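Local coordinates for protein probable succinyl-CoA:3-ketoacid coenzyme A transferase subunit B (Bacillus subtilis, PDB 3CDK) that probably catalyses the transfer of coenzyme A from succinyl-CoA to a 3-oxo acid, giving a 3-oxoacyl-CoA and succinate, at residues L102-G107 with R141-M146; G107-E112 with T160-L165; K156-C161 with K205-F210. All coordinates share one frame; numbering follows the deposited sequence.

In the fold
From the N terminus the chain first reaches the parallel strand pair of contact 1, which closes a loop from 102-107 to 141-146 around helix 132-138. Before that loop closes, contact 2 has already begun: it shares G107 with contact 1 and finds its partner at 160-165, so the two cross. Contact 3 follows contact 1 in series. It begins at 156-161, sharing T160 and C161 with contact 2, and closes at 205-210. Contact 1 pairs strands of the large mixed sheet; G107 leads on to the small sheet, where contact 2 lays the 160-165 loop on strand 109-111 and contact 3 docks the loop after helix 199-204 on strand 157-158.

Contact 1: residues L102-G107 with R141-M146; sequences LAILGG and RIVVIM
A103 and L105 form a ladder with R141, V143 and I145, joining two parallel strands inclined at 19°. The bonds from A103 N to R141 O (3.0 Å) and from V143 N to A103 O (3.0 Å) are nearly straight; L105 N to V143 O and I145 N to L105 O continue the series. This regularly bonded strand pair is the buried part, with apolar side chains on both faces. On one face the L102 methyl CD1 touches V143 CG2 at 4.0 Å; on the other, L105 CD1 meets I142 CG2 at 4.0 Å. Beta-branched I104, I142, V143 and V144 suit such extended, buried backbone. The partly exposed R141 marks the looser end: its aliphatic chain runs alongside L102, while its guanidinium NH2 pairs with E18. Past L105 the ladder of hydrogen bonds ends, at the partly exposed G106 and G107. M146, CG anti to its backbone N (chi1 -172°), lays CG and SD along G107 O, with SD packing near E109 N and CE near V110 N; an alanine here would probably leave a gap beside G107 and the start of strand 109-111. Helix 132-138 covers the A103 and L105 face, forming the helical part of a beta-alpha-beta crossover, and the pair lies between strands 24-27 and 173-175 in the Rossmann-like sheet.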
# COMPACT_ATOMS: atom_id res chain seq x y z
N LEU B 102 -4.01 -9.49 -18.75
CA LEU B 102 -5.03 -9.23 -19.75
C LEU B 102 -6.22 -8.54 -19.14
O LEU B 102 -6.75 -8.99 -18.10
CB LEU B 102 -5.49 -10.54 -20.43
CG LEU B 102 -6.56 -10.40 -21.51
CD1 LEU B 102 -6.01 -9.68 -22.79
CD2 LEU B 102 -7.21 -11.73 -21.86
N ALA B 103 -6.68 -7.49 -19.79
CA ALA B 103 -7.96 -6.88 -19.44
C ALA B 103 -8.79 -6.80 -20.70
O ALA B 103 -8.36 -6.25 -21.72
CB ALA B 103 -7.77 -5.51 -18.85
N ILE B 104 -9.97 -7.42 -20.63
CA ILE B 104 -10.93 -7.32 -21.72
C ILE B 104 -11.96 -6.28 -21.31
O ILE B 104 -12.49 -6.38 -20.22
CB ILE B 104 -11.54 -8.69 -22.02
CG1 ILE B 104 -10.42 -9.73 -22.24
CG2 ILE B 104 -12.47 -8.62 -23.23
CD1 ILE B 104 -10.90 -11.20 -22.40
N LEU B 105 -12.19 -5.27 -22.14
CA LEU B 105 -13.15 -4.16 -21.82
C LEU B 105 -14.08 -3.91 -22.97
O LEU B 105 -13.72 -4.19 -24.11
CB LEU B 105 -12.45 -2.82 -21.56
CG LEU B 105 -11.24 -2.67 -20.64
CD1 LEU B 105 -9.98 -3.01 -21.39
CD2 LEU B 105 -11.14 -1.21 -20.10
N GLY B 106 -15.23 -3.32 -22.66
CA GLY B 106 -16.17 -2.84 -23.66
C GLY B 106 -15.77 -1.47 -24.19
O GLY B 106 -14.81 -0.86 -23.72
N GLY B 107 -16.48 -0.96 -25.18
CA GLY B 107 -16.11 0.32 -25.71
C GLY B 107 -17.27 1.02 -26.33
O GLY B 107 -18.17 0.37 -26.84
N ARG B 141 -1.85 -6.81 -21.57
CA ARG B 141 -2.51 -6.80 -22.85
C ARG B 141 -3.94 -6.23 -22.77
O ARG B 141 -4.69 -6.60 -21.88
CB ARG B 141 -2.47 -8.20 -23.45
CG ARG B 141 -3.17 -8.29 -24.78
CD ARG B 141 -2.93 -9.64 -25.38
NE ARG B 141 -3.75 -9.89 -26.55
CZ ARG B 141 -3.38 -9.59 -27.79
NH1 ARG B 141 -2.21 -8.99 -28.01
NH2 ARG B 141 -4.19 -9.88 -28.81
N ILE B 142 -4.29 -5.34 -23.71
CA ILE B 142 -5.58 -4.64 -23.70
C ILE B 142 -6.41 -5.07 -24.89
O ILE B 142 -6.00 -4.91 -26.07
CB ILE B 142 -5.42 -3.09 -23.74
CG1 ILE B 142 -4.54 -2.59 -22.58
CG2 ILE B 142 -6.82 -2.40 -23.71
CD1 ILE B 142 -5.07 -3.07 -21.23
N VAL B 143 -7.58 -5.62 -24.58
CA VAL B 143 -8.45 -6.12 -25.62
C VAL B 143 -9.83 -5.54 -25.38
O VAL B 143 -10.36 -5.56 -24.23
CB VAL B 143 -8.51 -7.66 -25.63
CG1 VAL B 143 -9.72 -8.16 -26.38
CG2 VAL B 143 -7.24 -8.22 -26.25
N VAL B 144 -10.39 -5.02 -26.47
CA VAL B 144 -11.71 -4.40 -26.49
C VAL B 144 -12.66 -5.19 -27.40
O VAL B 144 -12.28 -5.56 -28.54
CB VAL B 144 -11.61 -2.96 -26.97
CG1 VAL B 144 -12.95 -2.38 -27.23
CG2 VAL B 144 -10.93 -2.13 -25.92
N ILE B 145 -13.85 -5.48 -26.89
CA ILE B 145 -14.87 -6.06 -27.76
C ILE B 145 -15.99 -5.09 -27.87
O ILE B 145 -16.51 -4.66 -26.84
CB ILE B 145 -15.46 -7.36 -27.23
CG1 ILE B 145 -15.72 -7.25 -25.72
CG2 ILE B 145 -14.55 -8.52 -27.62
CD1 ILE B 145 -16.18 -8.57 -25.08
N MET B 146 -16.37 -4.77 -29.10
CA MET B 146 -17.32 -3.72 -29.37
C MET B 146 -18.07 -3.96 -30.69
O MET B 146 -17.46 -4.41 -31.67
CB MET B 146 -16.56 -2.40 -29.43
CG MET B 146 -17.43 -1.15 -29.52
SD MET B 146 -16.36 0.32 -29.54
CE MET B 146 -15.57 0.20 -31.16

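Contact 2: residues G107-E112 with T160-L165; sequences GMEVSE and TCSLPL
The E109 carboxylate is sandwiched between two aliphatic groups, with polar partners around its oxygens. L163 lies over one face, its CD1 methyl 4.0 Å from E109 CD, and the two side chains cross at about a right angle. Against the opposite face lies the hydrocarbon part of K158, whose CD is 3.3 Å from E109 OE2. At the rim, S162 N donates to E109 OE1 (2.7 Å) on the syn side, 17° out of the carboxylate plane. L163 N adds a weak bond to the same oxygen from the leucine side of the plane. S162 OG, near the plane, donates to E109 OE2; the modelled separation is very short and its exact value doubtful. Glutamate suits the place because its chain, extended beyond CG, is long enough to carry both oxygens from the strand to the turning backbone at S162 and L163, and these donors would probably stabilise its negative charge.

E109 begins strand 109-111, where M108 and E109 both face A117 of the antiparallel strand 116-117, a classic beta bulge. The extra residue puts M108 and E109 toward the 160-165 loop together: M108 CB packs on L163 CD1 at 3.8 Å, although the rest of the methionine leads away.

Farther along, C161 SG settles 3.9 Å from E109 CB and 4.1 Å from S111 CB, a compact, weakly polar group filling the space between alternate side chains of the strand. SG stands anti to the carbonyl carbon of C161 (chi1 -87°), which turns it to the strand. A117 also touches C161 and L163, while P122 flanks L163.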
# COMPACT_ATOMS: atom_id res chain seq x y z
N GLY B 107 -16.48 -0.96 -25.18
CA GLY B 107 -16.11 0.32 -25.71
C GLY B 107 -17.27 1.02 -26.33
O GLY B 107 -18.17 0.37 -26.84
N MET B 108 -17.27 2.35 -26.27
CA MET B 108 -18.19 3.15 -27.06
C MET B 108 -17.58 3.61 -28.41
O MET B 108 -18.31 3.81 -29.39
CB MET B 108 -18.68 4.36 -26.26
CG MET B 108 -19.92 4.08 -25.41
SD MET B 108 -19.88 5.06 -23.87
CE MET B 108 -21.39 4.41 -23.11
N GLU B 109 -16.24 3.74 -28.45
CA GLU B 109 -15.49 4.14 -29.65
C GLU B 109 -14.05 3.69 -29.48
O GLU B 109 -13.54 3.65 -28.36
CB GLU B 109 -15.46 5.66 -29.82
CG GLU B 109 -16.64 6.29 -30.50
CD GLU B 109 -16.51 7.81 -30.60
OE1 GLU B 109 -15.56 8.38 -30.02
OE2 GLU B 109 -17.36 8.45 -31.25
N VAL B 110 -13.40 3.38 -30.61
CA VAL B 110 -11.98 3.15 -30.67
C VAL B 110 -11.44 3.96 -31.86
O VAL B 110 -12.19 4.27 -32.79
CB VAL B 110 -11.63 1.65 -30.74
CG1 VAL B 110 -10.16 1.43 -30.92
CG2 VAL B 110 -12.04 0.94 -29.51
N SER B 111 -10.16 4.32 -31.83
CA SER B 111 -9.56 5.16 -32.88
C SER B 111 -8.37 4.48 -33.51
O SER B 111 -7.85 3.51 -32.94
CB SER B 111 -9.14 6.54 -32.34
OG SER B 111 -7.90 6.48 -31.62
N GLU B 112 -7.98 5.01 -34.67
CA GLU B 112 -6.79 4.61 -35.46
C GLU B 112 -5.57 4.25 -34.62
O GLU B 112 -4.90 3.25 -34.88
CB GLU B 112 -6.36 5.76 -36.38
CG GLU B 112 -7.14 5.83 -37.67
CD GLU B 112 -6.85 7.07 -38.48
OE1 GLU B 112 -6.20 8.00 -38.00
OE2 GLU B 112 -7.30 7.12 -39.63
N THR B 160 -10.44 9.76 -35.14
CA THR B 160 -10.26 10.40 -33.87
C THR B 160 -11.54 10.22 -33.04
O THR B 160 -12.64 10.22 -33.58
CB THR B 160 -9.84 11.88 -34.06
OG1 THR B 160 -10.04 12.58 -32.84
CG2 THR B 160 -10.66 12.57 -35.13
N CYS B 161 -11.41 10.01 -31.73
CA CYS B 161 -12.58 9.74 -30.90
C CYS B 161 -13.37 11.01 -30.69
O CYS B 161 -12.78 12.07 -30.52
CB CYS B 161 -12.18 9.16 -29.55
SG CYS B 161 -12.01 7.37 -29.58
N SER B 162 -14.70 10.90 -30.69
CA SER B 162 -15.55 12.06 -30.42
C SER B 162 -16.00 12.10 -28.95
O SER B 162 -16.60 13.07 -28.50
CB SER B 162 -16.74 12.07 -31.36
OG SER B 162 -17.49 10.92 -31.13
N LEU B 163 -15.68 11.07 -28.19
CA LEU B 163 -16.12 11.00 -26.81
C LEU B 163 -14.96 11.12 -25.83
O LEU B 163 -13.82 10.88 -26.17
CB LEU B 163 -16.84 9.67 -26.58
CG LEU B 163 -18.11 9.44 -27.40
CD1 LEU B 163 -18.55 8.01 -27.21
CD2 LEU B 163 -19.23 10.41 -27.02
N PRO B 164 -15.25 11.49 -24.59
CA PRO B 164 -14.19 11.54 -23.59
C PRO B 164 -13.39 10.26 -23.57
O PRO B 164 -13.97 9.17 -23.60
CB PRO B 164 -14.95 11.68 -22.28
CG PRO B 164 -16.14 12.46 -22.69
CD PRO B 164 -16.55 11.87 -24.02
N LEU B 165 -12.06 10.37 -23.50
CA LEU B 165 -11.18 9.22 -23.66
C LEU B 165 -11.08 8.44 -22.38
O LEU B 165 -10.98 9.05 -21.31
CB LEU B 165 -9.79 9.67 -24.08
CG LEU B 165 -9.69 9.95 -25.58
CD1 LEU B 165 -8.26 10.22 -25.99
CD2 LEU B 165 -10.25 8.79 -26.36

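Contact 3: residues K156-C161 with K205-F210; sequences KVKKTC and KTEADF
V157 O accepts two backbone hydrogen bonds from E207 and A208, docking the loop after helix 199-204 onto strand 157-158, an outermost strand of a small three-stranded sheet within this chain. E207 N, 2.8 Å from V157 O, lies almost in line with the carbonyl, but its N-H is bent (135°); A208 N, also 2.8 Å from V157 O, is tilted 30° from the carbonyl plane with a straighter N-H. Two successive N-H groups thus grip the carbonyl oxygen of buried V157. Beside it, V157 CG1 meets T206 CG2 at 3.8 Å and A208 CB at 4.0 Å, and M188 of strand 187-193 touches both V157 and A208. Threonine fits because its two branches do different work: chi1 -58° sets OG1 beside the backbone N, where it bonds to V202 O and H148 NE2, and leaves CG2 anti to that N, facing V157.

Toward solvent the contact becomes ionic. K158 begins by pointing away, but bends at chi3 and chi4 so that its end lies side by side with E207; the salt bridge from K158 NZ to E207 OE2 measures 2.7 Å. K159 NZ stands 4.2 Å from D209 OD1, beyond a salt bridge. E112 OE2 accepts a hydrogen bond from D209 N, joining the loop to the end of strand 109-111 as well. The motif is a loop docked on an outermost strand through a bifurcated acceptor, V157 O.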
# COMPACT_ATOMS: atom_id res chain seq x y z
N LYS B 156 -18.20 2.98 -35.12
CA LYS B 156 -17.56 3.29 -33.85
C LYS B 156 -16.03 3.20 -33.96
O LYS B 156 -15.31 3.38 -32.98
CB LYS B 156 -18.08 2.32 -32.78
CG LYS B 156 -19.56 2.45 -32.49
CD LYS B 156 -20.16 1.10 -32.19
CE LYS B 156 -21.06 1.14 -30.97
NZ LYS B 156 -20.31 0.98 -29.70
N VAL B 157 -15.53 2.91 -35.16
CA VAL B 157 -14.09 2.73 -35.37
C VAL B 157 -13.57 3.91 -36.16
O VAL B 157 -13.70 3.96 -37.38
CB VAL B 157 -13.78 1.40 -36.10
CG1 VAL B 157 -12.32 1.07 -35.97
CG2 VAL B 157 -14.63 0.27 -35.54
N LYS B 158 -12.96 4.86 -35.46
CA LYS B 158 -12.79 6.20 -36.00
C LYS B 158 -11.36 6.66 -36.09
O LYS B 158 -10.50 6.08 -35.43
CB LYS B 158 -13.53 7.21 -35.13
CG LYS B 158 -14.41 6.61 -34.08
CD LYS B 158 -15.55 7.55 -33.83
CE LYS B 158 -16.53 7.46 -34.96
NZ LYS B 158 -16.99 8.80 -35.36
N LYS B 159 -11.12 7.70 -36.89
CA LYS B 159 -9.83 8.37 -36.97
C LYS B 159 -9.54 8.93 -35.62
O LYS B 159 -8.54 8.62 -35.01
CB LYS B 159 -9.87 9.55 -37.95
CG LYS B 159 -9.73 9.16 -39.38
CD LYS B 159 -8.79 10.10 -40.15
CE LYS B 159 -8.34 9.40 -41.40
NZ LYS B 159 -8.36 10.30 -42.60
N THR B 160 -10.44 9.76 -35.14
CA THR B 160 -10.26 10.40 -33.87
C THR B 160 -11.54 10.22 -33.04
O THR B 160 -12.64 10.22 -33.58
CB THR B 160 -9.84 11.88 -34.06
OG1 THR B 160 -10.04 12.58 -32.84
CG2 THR B 160 -10.66 12.57 -35.13
N CYS B 161 -11.41 10.01 -31.73
CA CYS B 161 -12.58 9.74 -30.90
C CYS B 161 -13.37 11.01 -30.69
O CYS B 161 -12.78 12.07 -30.52
CB CYS B 161 -12.18 9.16 -29.55
SG CYS B 161 -12.01 7.37 -29.58
N LYS B 205 -17.43 0.16 -43.66
CA LYS B 205 -17.97 0.32 -42.34
C LYS B 205 -17.03 0.94 -41.29
O LYS B 205 -17.36 0.95 -40.12
CB LYS B 205 -18.56 -1.01 -41.85
CG LYS B 205 -19.91 -1.30 -42.50
CD LYS B 205 -20.60 -2.52 -41.94
CE LYS B 205 -21.81 -2.84 -42.77
NZ LYS B 205 -22.36 -4.14 -42.35
N THR B 206 -15.88 1.48 -41.72
CA THR B 206 -14.86 1.98 -40.80
C THR B 206 -14.40 3.38 -41.13
O THR B 206 -14.11 3.68 -42.29
CB THR B 206 -13.65 1.05 -40.76
OG1 THR B 206 -14.09 -0.25 -40.36
CG2 THR B 206 -12.63 1.54 -39.77
N GLU B 207 -14.33 4.24 -40.12
CA GLU B 207 -13.89 5.61 -40.34
C GLU B 207 -12.39 5.71 -40.16
O GLU B 207 -11.73 6.50 -40.83
CB GLU B 207 -14.57 6.55 -39.36
CG GLU B 207 -16.06 6.33 -39.20
CD GLU B 207 -16.85 7.64 -39.12
OE1 GLU B 207 -17.50 7.96 -40.16
OE2 GLU B 207 -16.81 8.32 -38.05
N ALA B 208 -11.87 4.91 -39.24
CA ALA B 208 -10.43 4.76 -39.06
C ALA B 208 -9.68 4.36 -40.34
O ALA B 208 -10.24 3.74 -41.24
CB ALA B 208 -10.16 3.75 -37.98
N ASP B 209 -8.39 4.73 -40.39
CA ASP B 209 -7.40 4.23 -41.35
C ASP B 209 -6.68 3.00 -40.81
O ASP B 209 -6.19 2.99 -39.66
CB ASP B 209 -6.30 5.26 -41.57
CG ASP B 209 -6.58 6.18 -42.71
OD1 ASP B 209 -7.73 6.17 -43.21
OD2 ASP B 209 -5.64 6.92 -43.10
N PHE B 210 -6.58 1.99 -41.66
CA PHE B 210 -5.85 0.82 -41.29
C PHE B 210 -5.09 0.22 -42.45
O PHE B 210 -5.52 0.28 -43.59
CB PHE B 210 -6.80 -0.21 -40.68
CG PHE B 210 -8.02 -0.48 -41.51
CD1 PHE B 210 -7.97 -1.39 -42.57
CD2 PHE B 210 -9.22 0.16 -41.22
CE1 PHE B 210 -9.11 -1.66 -43.34
CE2 PHE B 210 -10.37 -0.11 -41.99
CZ PHE B 210 -10.31 -1.01 -43.05